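Peptidase M16 domain protein (Alicyclobacillus acidocaldarius subsp. acidocaldarius DSM 446, PDB 4XEA) is a putative M16-family metallopeptidase that probably cleaves peptide bonds at a metal site, here occupied by nickel. Local coordinates at residues E127-K130 against G131-A134; A148-E151 against L152-A155; G297-D300 against K301-A305; T376-R380 against G381-F385; L399-A402 against N403-Q407. All coordinates share one frame; numbering follows the deposited sequence.

Overall arrangement
All five contacts are local, and they follow one another in series, so none nests in or crosses another. Interactions 1 and 2 lie on the consecutive helices 123-141 and 144-156, their centres about 25 Å apart. The first borders the nickel site. The second lies against strands of the five-stranded sheet formed later in the chain. Interaction 3 closes a tight turn between helix 288-295 and the edge strand 304-309 of that sheet. Interaction 4 ends helix 367-379 and starts the loop to helix 387-396. Interaction 5 is one stretch of helix 399-409, whose side chains reach helices 265-283, 325-342 and 346-363. Interactions 1 and 5 are farthest apart, about 47 Å between centres.

Interaction 1 (E127-K130 against G131-A134); sequences EKEK and GIIA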
loop_
_atom_site.group_PDB
_atom_site.type_symbol
_atom_site.label_atom_id
_atom_site.label_comp_id
_atom_site.label_asym_id
_atom_site.label_seq_id
_atom_site.Cartn_x
_atom_site.Cartn_y
_atom_site.Cartn_z
ATOM N N GLU A 127 12.965 31.630 -5.751
ATOM C CA GLU A 127 13.980 31.219 -6.727
ATOM C C GLU A 127 14.518 29.796 -6.454
ATOM O O GLU A 127 14.495 28.935 -7.348
ATOM C CB GLU A 127 15.125 32.226 -6.817
ATOM C CG GLU A 127 15.986 32.059 -8.066
ATOM C CD GLU A 127 15.153 31.978 -9.329
ATOM O OE1 GLU A 127 14.986 33.023 -9.982
ATOM O OE2 GLU A 127 14.643 30.885 -9.659
ATOM N N LYS A 128 14.919 29.526 -5.215
ATOM C CA LYS A 128 15.441 28.203 -4.849
ATOM C C LYS A 128 14.475 27.084 -5.228
ATOM O O LYS A 128 14.878 26.067 -5.808
ATOM C CB LYS A 128 15.743 28.126 -3.349
ATOM C CG LYS A 128 16.309 26.770 -2.917
ATOM C CD LYS A 128 16.747 26.769 -1.488
ATOM C CE LYS A 128 17.240 25.395 -1.078
ATOM N NZ LYS A 128 17.496 25.353 0.376
ATOM N N GLU A 129 13.191 27.284 -4.925
ATOM C CA GLU A 129 12.237 26.220 -5.067
ATOM C C GLU A 129 11.923 25.980 -6.549
ATOM O O GLU A 129 11.468 24.901 -6.896
ATOM C CB GLU A 129 10.955 26.523 -4.266
ATOM C CG GLU A 129 10.075 25.305 -3.976
ATOM C CD GLU A 129 10.686 24.359 -2.958
ATOM O OE1 GLU A 129 10.431 23.145 -3.047
ATOM O OE2 GLU A 129 11.426 24.825 -2.067
ATOM N N LYS A 130 12.163 26.967 -7.418
ATOM C CA LYS A 130 11.922 26.791 -8.870
ATOM C C LYS A 130 12.868 25.732 -9.452
ATOM O O LYS A 130 12.459 24.903 -10.271
ATOM C CB LYS A 130 12.115 28.103 -9.645
ATOM C CG LYS A 130 10.910 29.037 -9.699
ATOM C CD LYS A 130 11.289 30.338 -10.404
ATOM C CE LYS A 130 10.194 31.395 -10.311
ATOM N NZ LYS A 130 10.262 32.365 -11.439
ATOM N N GLY A 131 14.127 25.792 -9.035
ATOM C CA GLY A 131 15.138 24.813 -9.445
ATOM C C GLY A 131 14.799 23.395 -8.995
ATOM O O GLY A 131 14.989 22.418 -9.753
ATOM N N ILE A 132 14.292 23.292 -7.754
ATOM C CA ILE A 132 13.929 22.010 -7.148
ATOM C C ILE A 132 12.745 21.397 -7.885
ATOM O O ILE A 132 12.715 20.195 -8.115
ATOM C CB ILE A 132 13.620 22.156 -5.628
ATOM C CG1 ILE A 132 14.887 22.599 -4.869
ATOM C CG2 ILE A 132 13.060 20.861 -5.050
ATOM C CD1 ILE A 132 14.665 22.884 -3.390
ATOM N N ILE A 133 11.781 22.227 -8.280
ATOM C CA ILE A 133 10.605 21.734 -8.980
ATOM C C ILE A 133 10.933 21.396 -10.437
ATOM O O ILE A 133 10.464 20.380 -10.937
ATOM C CB ILE A 133 9.418 22.706 -8.874
ATOM C CG1 ILE A 133 9.011 22.867 -7.403
ATOM C CG2 ILE A 133 8.233 22.180 -9.652
ATOM C CD1 ILE A 133 8.067 24.018 -7.173
ATOM N N ALA A 134 11.783 22.195 -11.092
ATOM C CA ALA A 134 12.181 21.894 -12.473
ATOM C C ALA A 134 12.817 20.514 -12.560
ATOM O O ALA A 134 12.556 19.760 -13.491
ATOM C CB ALA A 134 13.121 22.939 -13.007
#
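E129 overlaps I132 and I133, one turn further along helix 123-141. Its carboxylate meets the two arms of I132 separately. OE1 of E129 lies 4.0 Å from I132 CG2, and OE2 of E129 faces I132 CD1. Lower on the chain, CG of E129 touches CD1 of I133 at 4.0 Å. The E129 chain starts anti to the backbone N (chi1 -161°) and then bends at chi2 (71°). This bend brings the carboxylate back alongside the helix. I133 also packs on the backbone: its CG1 sits 3.2 Å from E129 O. That same oxygen accepts the hydrogen bond from I133 N at 3.0 Å.

The next helical bond runs from A134 N to K130 O, 2.9 Å long. At K128 the spacing is looser: K128 O receives only weak bonds, from I132 N at 3.4 Å and from G131 N at 3.3 Å. K130 runs extended away from this stretch. Its NZ is bound by the carbonyl oxygens of R174 and I176.

Helix 59-66 packs on the E129 and I133 side, with F62 against both residues. The side chain of I133 comes within about 6 Å of the nickel ion. E129 OE1 hydrogen-bonds H65 ND1, and H65 is a nickel ligand together with H61 and E136. H61 and H65 belong to HxxEH, the inverted zinc-binding motif of the M16 family. The contact thus joins an apolar flank to a second-shell carboxylate. I132 flanks the carboxylate and I133 packs on CG; together they probably restrict the chain. The bond to H65 probably orients the imidazole toward the metal.

Interaction 2 (A148-E151 against L152-A155); sequences AYME and LLRA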
loop_
_atom_site.group_PDB
_atom_site.type_symbol
_atom_site.label_atom_id
_atom_site.label_comp_id
_atom_site.label_asym_id
_atom_site.label_seq_id
_atom_site.Cartn_x
_atom_site.Cartn_y
_atom_site.Cartn_z
ATOM N N ALA A 148 3.230 7.399 -20.026
ATOM C CA ALA A 148 2.105 6.799 -20.759
ATOM C C ALA A 148 0.786 7.485 -20.411
ATOM O O ALA A 148 -0.025 7.776 -21.283
ATOM C CB ALA A 148 2.004 5.324 -20.439
ATOM N N TYR A 149 0.600 7.715 -19.116
ATOM C CA TYR A 149 -0.549 8.452 -18.587
ATOM C C TYR A 149 -0.620 9.851 -19.188
ATOM O O TYR A 149 -1.666 10.259 -19.709
ATOM C CB TYR A 149 -0.424 8.511 -17.065
ATOM C CG TYR A 149 -1.465 9.319 -16.375
ATOM C CD1 TYR A 149 -1.135 10.538 -15.791
ATOM C CD2 TYR A 149 -2.763 8.902 -16.314
ATOM C CE1 TYR A 149 -2.080 11.304 -15.135
ATOM C CE2 TYR A 149 -3.745 9.683 -15.661
ATOM C CZ TYR A 149 -3.392 10.868 -15.083
ATOM O OH TYR A 149 -4.320 11.644 -14.427
HETATM N N MSE A 150 0.495 10.576 -19.170
HETATM C CA MSE A 150 0.459 11.954 -19.676
HETATM C C MSE A 150 0.244 11.984 -21.198
HETATM O O MSE A 150 -0.426 12.881 -21.687
HETATM C CB MSE A 150 1.686 12.790 -19.242
HETATM C CG MSE A 150 1.664 13.211 -17.718
HETATM SE SE MSE A 150 0.012 13.986 -17.012
HETATM C CE MSE A 150 -0.301 15.274 -18.469
ATOM N N GLU A 151 0.738 10.974 -21.911
ATOM C CA GLU A 151 0.509 10.887 -23.380
ATOM C C GLU A 151 -1.003 10.711 -23.676
ATOM O O GLU A 151 -1.545 11.372 -24.532
ATOM C CB GLU A 151 1.328 9.759 -24.023
ATOM C CG GLU A 151 2.828 10.013 -24.129
ATOM C CD GLU A 151 3.182 11.330 -24.849
ATOM O OE1 GLU A 151 2.391 11.804 -25.711
ATOM O OE2 GLU A 151 4.261 11.883 -24.527
ATOM N N LEU A 152 -1.663 9.872 -22.893
ATOM C CA LEU A 152 -3.121 9.677 -23.000
ATOM C C LEU A 152 -3.871 11.002 -22.793
ATOM O O LEU A 152 -4.668 11.438 -23.664
ATOM C CB LEU A 152 -3.532 8.591 -22.001
ATOM C CG LEU A 152 -4.988 8.129 -21.846
ATOM C CD1 LEU A 152 -5.805 9.227 -21.241
ATOM C CD2 LEU A 152 -5.519 7.682 -23.138
ATOM N N LEU A 153 -3.564 11.702 -21.701
ATOM C CA LEU A 153 -4.199 12.991 -21.432
ATOM C C LEU A 153 -3.961 14.028 -22.508
ATOM O O LEU A 153 -4.915 14.803 -22.879
ATOM C CB LEU A 153 -3.799 13.542 -20.056
ATOM C CG LEU A 153 -4.278 12.769 -18.813
ATOM C CD1 LEU A 153 -3.872 13.483 -17.472
ATOM C CD2 LEU A 153 -5.794 12.618 -18.821
ATOM N N ARG A 154 -2.720 14.078 -22.987
ATOM C CA ARG A 154 -2.330 15.004 -24.023
ATOM C C ARG A 154 -3.078 14.685 -25.349
ATOM O O ARG A 154 -3.458 15.595 -26.072
ATOM C CB ARG A 154 -0.826 15.024 -24.282
ATOM C CG ARG A 154 -0.041 15.944 -23.331
ATOM C CD ARG A 154 1.421 16.193 -23.789
ATOM N NE ARG A 154 2.360 15.080 -23.608
ATOM C CZ ARG A 154 3.051 14.809 -22.489
ATOM N NH1 ARG A 154 3.906 13.784 -22.474
ATOM N NH2 ARG A 154 2.886 15.528 -21.377
ATOM N N ALA A 155 -3.312 13.406 -25.592
ATOM C CA ALA A 155 -4.084 12.977 -26.762
ATOM C C ALA A 155 -5.594 13.292 -26.567
ATOM O O ALA A 155 -6.286 13.776 -27.487
ATOM C CB ALA A 155 -3.839 11.484 -27.019
#
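R154 folds back along helix 144-156 to meet E151 in an i to i+3 salt bridge. Its NH1 gives a straight bond to E151 OE2, 2.8 Å long at 167°. The oxygen lies in the guanidinium plane, but the nitrogen approaches from above the carboxylate plane. A bend at chi3 of R154 (-74°) turns the guanidinium back over the helix. One of its faces then lies over M150 O, at a height of 4.0 Å. NH2 of R154 reaches M150 CB at 3.7 Å. E151 OE2 is shared with R147 NE, so two arginines meet on one carboxylate oxygen. With an alanine at R154, E151 would probably keep R147 as its arginine partner but lose the in-plane bond from NH1.

L153 makes the apolar part. Its CD1 touches Y149 CZ at 3.6 Å and the selenium of M150, a selenomethionine, at 3.9 Å. M150 is bent at both chi2 and chi3, which curls SE and CE toward this methyl.

Y149 OH bonds to Y315 OH. Y149, L152 and L153 face strand 314-321, L152 and A155 touch V416 on strand 415-422, and E151 rests on strand 241-246.

Interaction 3 (G297-D300 against K301-A305); sequences GLVD and KGFSA
V299 and F303 point toward each other across a tight turn, and their side chains cross at an angle. The V299 methyl CG1 does most of the touching. It lies 3.5 Å from F303 CD1 and 3.9 Å from F303 CE1, so it meets the CD1-CE1 bond of the ring obliquely. Nearer the backbone, V299 CB and F303 CB are 4.0 Å apart. The F303 ring leaves its backbone with CG anti to N (chi1 -176°), which lays it back beside the valine. The pair is buried. L293 and L328 touch V299 from helices 288-295 and 325-342. Y290 and V318 touch F303.

D300 is oriented quite differently. Its CG stands between its own backbone N and carbonyl carbon (chi1 59°), a crowded position. From there the carboxylate curls over the start of the turn. OD1 of D300 accepts a hydrogen bond from G302 N at 3.0 Å. The nitrogen comes on the anti side of the oxygen, 30° out of the carboxylate plane. OD2 of D300 binds N321 ND2, so each oxygen has its own partner and the group is held against rotation. G302 has no side chain to crowd OD1.

The backbone closes the turn as well. F303 N bonds to D300 O at 3.1 Å.

D300 to F303 is a type I beta turn, and the D300 side chain adds an Asx turn at its first residue. The beta turn follows the Schellman motif at G297, which ends helix 288-295, and delivers the chain to edge strand 304-309, where S304 pairs with G319 in the five-stranded sheet.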
loop_
_atom_site.group_PDB
_atom_site.type_symbol
_atom_site.label_atom_id
_atom_site.label_comp_id
_atom_site.label_asym_id
_atom_site.label_seq_id
_atom_site.Cartn_x
_atom_site.Cartn_y
_atom_site.Cartn_z
ATOM N N GLY A 297 -2.128 -14.735 -21.303
ATOM C CA GLY A 297 -0.897 -13.953 -21.157
ATOM C C GLY A 297 -0.920 -12.568 -21.792
ATOM O O GLY A 297 0.132 -11.989 -22.044
ATOM N N LEU A 298 -2.116 -12.019 -22.028
ATOM C CA LEU A 298 -2.268 -10.684 -22.622
ATOM C C LEU A 298 -2.147 -9.541 -21.593
ATOM O O LEU A 298 -1.892 -8.401 -21.981
ATOM C CB LEU A 298 -3.602 -10.577 -23.394
ATOM C CG LEU A 298 -3.775 -11.388 -24.682
ATOM C CD1 LEU A 298 -5.191 -11.258 -25.254
ATOM C CD2 LEU A 298 -2.751 -10.954 -25.719
ATOM N N VAL A 299 -2.348 -9.860 -20.305
ATOM C CA VAL A 299 -2.167 -8.937 -19.183
ATOM C C VAL A 299 -1.445 -9.620 -18.009
ATOM O O VAL A 299 -1.238 -10.831 -18.024
ATOM C CB VAL A 299 -3.528 -8.423 -18.643
ATOM C CG1 VAL A 299 -4.284 -7.624 -19.720
ATOM C CG2 VAL A 299 -4.372 -9.582 -18.137
ATOM N N ASP A 300 -1.069 -8.841 -16.992
ATOM C CA ASP A 300 -0.638 -9.398 -15.699
ATOM C C ASP A 300 -1.554 -8.856 -14.596
ATOM O O ASP A 300 -2.525 -8.163 -14.892
ATOM C CB ASP A 300 0.865 -9.148 -15.413
ATOM C CG ASP A 300 1.247 -7.667 -15.385
ATOM O OD1 ASP A 300 0.463 -6.829 -14.925
ATOM O OD2 ASP A 300 2.369 -7.339 -15.820
ATOM N N LYS A 301 -1.266 -9.179 -13.335
ATOM C CA LYS A 301 -2.124 -8.746 -12.207
ATOM C C LYS A 301 -2.132 -7.255 -11.886
ATOM O O LYS A 301 -2.936 -6.817 -11.055
ATOM C CB LYS A 301 -1.774 -9.519 -10.922
ATOM C CG LYS A 301 -2.451 -10.868 -10.820
ATOM C CD LYS A 301 -1.538 -12.033 -11.237
ATOM C CE LYS A 301 -2.143 -13.384 -10.832
ATOM N NZ LYS A 301 -1.331 -14.555 -11.277
ATOM N N GLY A 302 -1.247 -6.485 -12.512
ATOM C CA GLY A 302 -1.265 -5.014 -12.407
ATOM C C GLY A 302 -2.236 -4.331 -13.378
ATOM O O GLY A 302 -2.395 -3.119 -13.363
ATOM N N PHE A 303 -2.889 -5.114 -14.226
ATOM C CA PHE A 303 -3.965 -4.613 -15.076
ATOM C C PHE A 303 -5.016 -3.946 -14.200
ATOM O O PHE A 303 -5.381 -4.493 -13.185
ATOM C CB PHE A 303 -4.605 -5.779 -15.819
ATOM C CG PHE A 303 -5.670 -5.368 -16.798
ATOM C CD1 PHE A 303 -5.319 -4.777 -18.007
ATOM C CD2 PHE A 303 -7.022 -5.588 -16.521
ATOM C CE1 PHE A 303 -6.287 -4.408 -18.937
ATOM C CE2 PHE A 303 -8.021 -5.223 -17.456
ATOM C CZ PHE A 303 -7.650 -4.625 -18.662
ATOM N N SER A 304 -5.521 -2.784 -14.597
ATOM C CA SER A 304 -6.527 -2.099 -13.775
ATOM C C SER A 304 -7.422 -1.183 -14.601
ATOM O O SER A 304 -7.062 -0.797 -15.704
ATOM C CB SER A 304 -5.863 -1.282 -12.661
ATOM O OG SER A 304 -5.187 -0.189 -13.246
ATOM N N ALA A 305 -8.588 -0.870 -14.048
ATOM C CA ALA A 305 -9.544 0.039 -14.656
ATOM C C ALA A 305 -9.902 1.035 -13.555
ATOM O O ALA A 305 -10.255 0.626 -12.430
ATOM C CB ALA A 305 -10.755 -0.685 -15.112
#

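Interaction 4 (T376-R380 against G381-F385); sequences TYFLR and GAEAF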
loop_
_atom_site.group_PDB
_atom_site.type_symbol
_atom_site.label_atom_id
_atom_site.label_comp_id
_atom_site.label_asym_id
_atom_site.label_seq_id
_atom_site.Cartn_x
_atom_site.Cartn_y
_atom_site.Cartn_z
ATOM N N THR A 376 -12.816 14.885 0.020
ATOM C CA THR A 376 -12.900 14.884 -1.430
ATOM C C THR A 376 -14.307 15.134 -1.944
ATOM O O THR A 376 -14.499 15.980 -2.810
ATOM C CB THR A 376 -12.267 13.573 -2.028
ATOM O OG1 THR A 376 -10.857 13.622 -1.773
ATOM C CG2 THR A 376 -12.433 13.566 -3.523
ATOM N N TYR A 377 -15.287 14.406 -1.439
ATOM C CA TYR A 377 -16.669 14.617 -1.868
ATOM C C TYR A 377 -17.223 15.974 -1.428
ATOM O O TYR A 377 -17.972 16.617 -2.163
ATOM C CB TYR A 377 -17.568 13.468 -1.392
ATOM C CG TYR A 377 -17.328 12.154 -2.161
ATOM C CD1 TYR A 377 -17.319 12.162 -3.562
ATOM C CD2 TYR A 377 -17.122 10.931 -1.519
ATOM C CE1 TYR A 377 -17.121 11.035 -4.288
ATOM C CE2 TYR A 377 -16.940 9.736 -2.276
ATOM C CZ TYR A 377 -16.931 9.831 -3.664
ATOM O OH TYR A 377 -16.737 8.756 -4.508
ATOM N N PHE A 378 -16.878 16.407 -0.215
ATOM C CA PHE A 378 -17.283 17.755 0.231
ATOM C C PHE A 378 -16.792 18.849 -0.712
ATOM O O PHE A 378 -17.578 19.664 -1.216
ATOM C CB PHE A 378 -16.823 18.036 1.676
ATOM C CG PHE A 378 -17.093 19.450 2.086
ATOM C CD1 PHE A 378 -18.336 19.816 2.544
ATOM C CD2 PHE A 378 -16.107 20.411 1.923
ATOM C CE1 PHE A 378 -18.606 21.157 2.881
ATOM C CE2 PHE A 378 -16.357 21.749 2.211
ATOM C CZ PHE A 378 -17.597 22.132 2.677
ATOM N N LEU A 379 -15.508 18.846 -1.020
ATOM C CA LEU A 379 -14.922 19.886 -1.835
ATOM C C LEU A 379 -15.437 19.874 -3.308
ATOM O O LEU A 379 -15.545 20.930 -3.938
ATOM C CB LEU A 379 -13.403 19.837 -1.797
ATOM C CG LEU A 379 -12.714 20.190 -0.458
ATOM C CD1 LEU A 379 -11.189 20.052 -0.597
ATOM C CD2 LEU A 379 -13.084 21.629 0.011
ATOM N N ARG A 380 -15.817 18.693 -3.788
ATOM C CA ARG A 380 -16.411 18.530 -5.112
ATOM C C ARG A 380 -17.919 18.819 -5.161
ATOM O O ARG A 380 -18.579 18.553 -6.183
ATOM C CB ARG A 380 -16.124 17.099 -5.581
ATOM C CG ARG A 380 -14.687 17.013 -6.139
ATOM C CD ARG A 380 -14.242 15.555 -6.350
ATOM N NE ARG A 380 -12.820 15.545 -6.670
ATOM C CZ ARG A 380 -12.002 14.490 -6.679
ATOM N NH1 ARG A 380 -12.451 13.250 -6.470
ATOM N NH2 ARG A 380 -10.714 14.686 -6.948
ATOM N N GLY A 381 -18.477 19.307 -4.036
ATOM C CA GLY A 381 -19.776 19.941 -4.028
ATOM C C GLY A 381 -20.817 19.302 -3.138
ATOM O O GLY A 381 -21.916 19.843 -3.052
ATOM N N ALA A 382 -20.510 18.175 -2.499
ATOM C CA ALA A 382 -21.473 17.538 -1.592
ATOM C C ALA A 382 -21.356 18.231 -0.241
ATOM O O ALA A 382 -20.734 17.746 0.672
ATOM C CB ALA A 382 -21.226 16.053 -1.505
ATOM N N GLU A 383 -21.947 19.419 -0.182
ATOM C CA GLU A 383 -21.793 20.367 0.923
ATOM C C GLU A 383 -22.329 19.770 2.235
ATOM O O GLU A 383 -21.857 20.113 3.305
ATOM C CB GLU A 383 -22.469 21.709 0.520
ATOM C CG GLU A 383 -22.262 22.937 1.469
ATOM C CD GLU A 383 -20.896 23.616 1.308
ATOM O OE1 GLU A 383 -20.249 23.478 0.244
ATOM O OE2 GLU A 383 -20.462 24.281 2.270
ATOM N N ALA A 384 -23.264 18.824 2.138
ATOM C CA ALA A 384 -23.784 18.089 3.283
ATOM C C ALA A 384 -23.447 16.594 3.208
ATOM O O ALA A 384 -24.266 15.739 3.553
ATOM C CB ALA A 384 -25.334 18.324 3.409
ATOM N N PHE A 385 -22.234 16.282 2.768
ATOM C CA PHE A 385 -21.862 14.898 2.473
ATOM C C PHE A 385 -22.110 13.966 3.646
ATOM O O PHE A 385 -21.942 14.369 4.801
ATOM C CB PHE A 385 -20.373 14.791 2.131
ATOM C CG PHE A 385 -19.920 13.383 1.885
ATOM C CD1 PHE A 385 -20.322 12.714 0.736
ATOM C CD2 PHE A 385 -19.114 12.719 2.810
ATOM C CE1 PHE A 385 -19.927 11.429 0.499
ATOM C CE2 PHE A 385 -18.723 11.402 2.599
ATOM C CZ PHE A 385 -19.109 10.760 1.434
HETATM O O HOH W 1 -18.728 22.051 -1.441
#
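G381 N bonds to F378 O at 3.0 Å. The positive phi of G381 (121°) turns the chain off the helix. At this angle a side-chain carbon would collide with R380 O. F378 O also takes a hydrogen bond from a water, which bonds to E383 OE1 as well.

A382 N reaches back to Y377 O at 3.0 Å. Its methyl CB lies 3.4 Å from that same oxygen. A382 O receives a CA-H...O contact from F378 CA, and A382 centres an inverse gamma turn.

E383 crosses the F378 ring. F378 CG lies anti to the backbone N (chi1 174°), which brings the end of the ring to E383. The backbone O of E383 sits at the ring edge, 3.4 Å from F378 CE1. Its OE2 lies 3.6 Å from F378 CZ and also forms a salt bridge with R13. Were F378 an alanine, a gap would probably open beside the E383 carboxylate, and W374 would lose one of its aromatic neighbours.

F385 closes the run. Y377 CB sits over one face of its ring, a CH-pi contact 3.9 Å from the centroid. The Y377 and F385 rings meet obliquely, with planes at 31°. W374 and F387 add edge-to-face contacts to F385.

The two backbone bonds and the glycine make a Schellman motif that ends helix 367-379. A type I turn from A382 to F385 then leads on to helix 387-396.

Interaction 5 (L399-A402 against N403-Q407); sequences LERA and NARFQ
L399 lies across N403 at the start of alpha-helix 399-409, where i to i+4 bonds run in unbroken succession. L399 O takes the first, from N403 N at 2.8 Å. The side chains also meet, with L399 CG 3.7 Å from N403 ND2. The N403 amide oxygen OD1 is held by the backbone N of I344. That residue also touches L399 and A402.

E400 takes part through its backbone. Its O accepts A404 N at 2.8 Å.

R401 runs alongside R405, both pointing the same way. The R401 chain leaves anti to its N and bends at chi2 (55°). This carries its guanidinium across to R405. R405 CB lies over one face of that group, and A404 CB is at its edge. NH2 of R401 comes 3.9 Å from R405 CD. The two guanidinium planes are 56° apart. The arginines share an acidic neighbourhood: R401 NH2 pairs with E270, R405 NH2 with E259 and R405 NE with E408. These carboxylates probably offset the close positive charges. E270 is on helix 265-283, so R401 links the two helices.

A402 lies on the buried side, where F349 of helix 346-363 touches it. Beyond it F406 packs between helices 265-283 and 325-342. A402 O accepts F406 N at 3.1 Å, and F406 CB rests 3.5 Å from that same oxygen.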
loop_
_atom_site.group_PDB
_atom_site.type_symbol
_atom_site.label_atom_id
_atom_site.label_comp_id
_atom_site.label_asym_id
_atom_site.label_seq_id
_atom_site.Cartn_x
_atom_site.Cartn_y
_atom_site.Cartn_z
ATOM N N LEU A 399 -29.679 -2.144 -13.005
ATOM C CA LEU A 399 -29.116 -2.601 -14.289
ATOM C C LEU A 399 -29.422 -1.609 -15.423
ATOM O O LEU A 399 -28.578 -1.377 -16.299
ATOM C CB LEU A 399 -29.651 -4.013 -14.653
ATOM C CG LEU A 399 -29.127 -4.695 -15.935
ATOM C CD1 LEU A 399 -27.615 -4.918 -15.917
ATOM C CD2 LEU A 399 -29.886 -6.043 -16.200
ATOM N N GLU A 400 -30.626 -1.026 -15.430
ATOM C CA GLU A 400 -30.963 0.005 -16.446
ATOM C C GLU A 400 -30.005 1.183 -16.360
ATOM O O GLU A 400 -29.444 1.667 -17.367
ATOM C CB GLU A 400 -32.403 0.498 -16.236
ATOM C CG GLU A 400 -32.844 1.686 -17.134
ATOM C CD GLU A 400 -34.356 1.951 -17.044
ATOM O OE1 GLU A 400 -34.818 2.502 -16.020
ATOM O OE2 GLU A 400 -35.100 1.570 -17.982
ATOM N N ARG A 401 -29.802 1.652 -15.146
ATOM C CA ARG A 401 -28.838 2.745 -14.946
ATOM C C ARG A 401 -27.411 2.332 -15.359
ATOM O O ARG A 401 -26.700 3.110 -15.995
ATOM C CB ARG A 401 -28.929 3.279 -13.512
ATOM C CG ARG A 401 -27.933 4.354 -13.147
ATOM C CD ARG A 401 -27.940 5.580 -14.092
ATOM N NE ARG A 401 -26.878 6.508 -13.699
ATOM C CZ ARG A 401 -26.207 7.306 -14.537
ATOM N NH1 ARG A 401 -26.473 7.323 -15.842
ATOM N NH2 ARG A 401 -25.247 8.075 -14.064
ATOM N N ALA A 402 -27.009 1.098 -15.065
ATOM C CA ALA A 402 -25.675 0.622 -15.499
ATOM C C ALA A 402 -25.588 0.599 -17.028
ATOM O O ALA A 402 -24.561 1.006 -17.593
ATOM C CB ALA A 402 -25.358 -0.755 -14.927
ATOM N N ASN A 403 -26.651 0.150 -17.702
ATOM C CA ASN A 403 -26.672 0.203 -19.173
ATOM C C ASN A 403 -26.641 1.644 -19.705
ATOM O O ASN A 403 -25.881 1.923 -20.630
ATOM C CB ASN A 403 -27.842 -0.597 -19.775
ATOM C CG ASN A 403 -27.616 -2.131 -19.720
ATOM O OD1 ASN A 403 -26.623 -2.656 -20.234
ATOM N ND2 ASN A 403 -28.542 -2.839 -19.096
ATOM N N ALA A 404 -27.425 2.558 -19.121
ATOM C CA ALA A 404 -27.432 3.954 -19.586
ATOM C C ALA A 404 -26.055 4.594 -19.426
ATOM O O ALA A 404 -25.582 5.323 -20.304
ATOM C CB ALA A 404 -28.499 4.782 -18.857
ATOM N N ARG A 405 -25.398 4.338 -18.300
ATOM C CA ARG A 405 -24.052 4.917 -18.054
ATOM C C ARG A 405 -23.047 4.398 -19.102
ATOM O O ARG A 405 -22.272 5.175 -19.659
ATOM C CB ARG A 405 -23.585 4.557 -16.633
ATOM C CG ARG A 405 -22.148 4.971 -16.276
ATOM C CD ARG A 405 -22.128 6.383 -15.716
ATOM N NE ARG A 405 -22.225 7.509 -16.665
ATOM C CZ ARG A 405 -21.185 8.216 -17.112
ATOM N NH1 ARG A 405 -21.371 9.284 -17.866
ATOM N NH2 ARG A 405 -19.942 7.859 -16.811
ATOM N N PHE A 406 -23.070 3.089 -19.350
ATOM C CA PHE A 406 -22.237 2.449 -20.358
ATOM C C PHE A 406 -22.434 3.096 -21.749
ATOM O O PHE A 406 -21.473 3.482 -22.424
ATOM C CB PHE A 406 -22.523 0.929 -20.402
ATOM C CG PHE A 406 -21.664 0.193 -21.389
ATOM C CD1 PHE A 406 -21.970 0.204 -22.742
ATOM C CD2 PHE A 406 -20.505 -0.462 -20.980
ATOM C CE1 PHE A 406 -21.129 -0.431 -23.681
ATOM C CE2 PHE A 406 -19.680 -1.095 -21.896
ATOM C CZ PHE A 406 -19.997 -1.086 -23.259
ATOM N N GLN A 407 -23.701 3.238 -22.156
ATOM C CA GLN A 407 -24.060 3.787 -23.477
ATOM C C GLN A 407 -23.644 5.250 -23.675
ATOM O O GLN A 407 -23.235 5.647 -24.774
ATOM C CB GLN A 407 -25.574 3.624 -23.699
ATOM C CG GLN A 407 -26.034 2.163 -23.783
ATOM C CD GLN A 407 -25.611 1.472 -25.063
ATOM O OE1 GLN A 407 -25.400 2.122 -26.088
ATOM N NE2 GLN A 407 -25.509 0.144 -25.019
#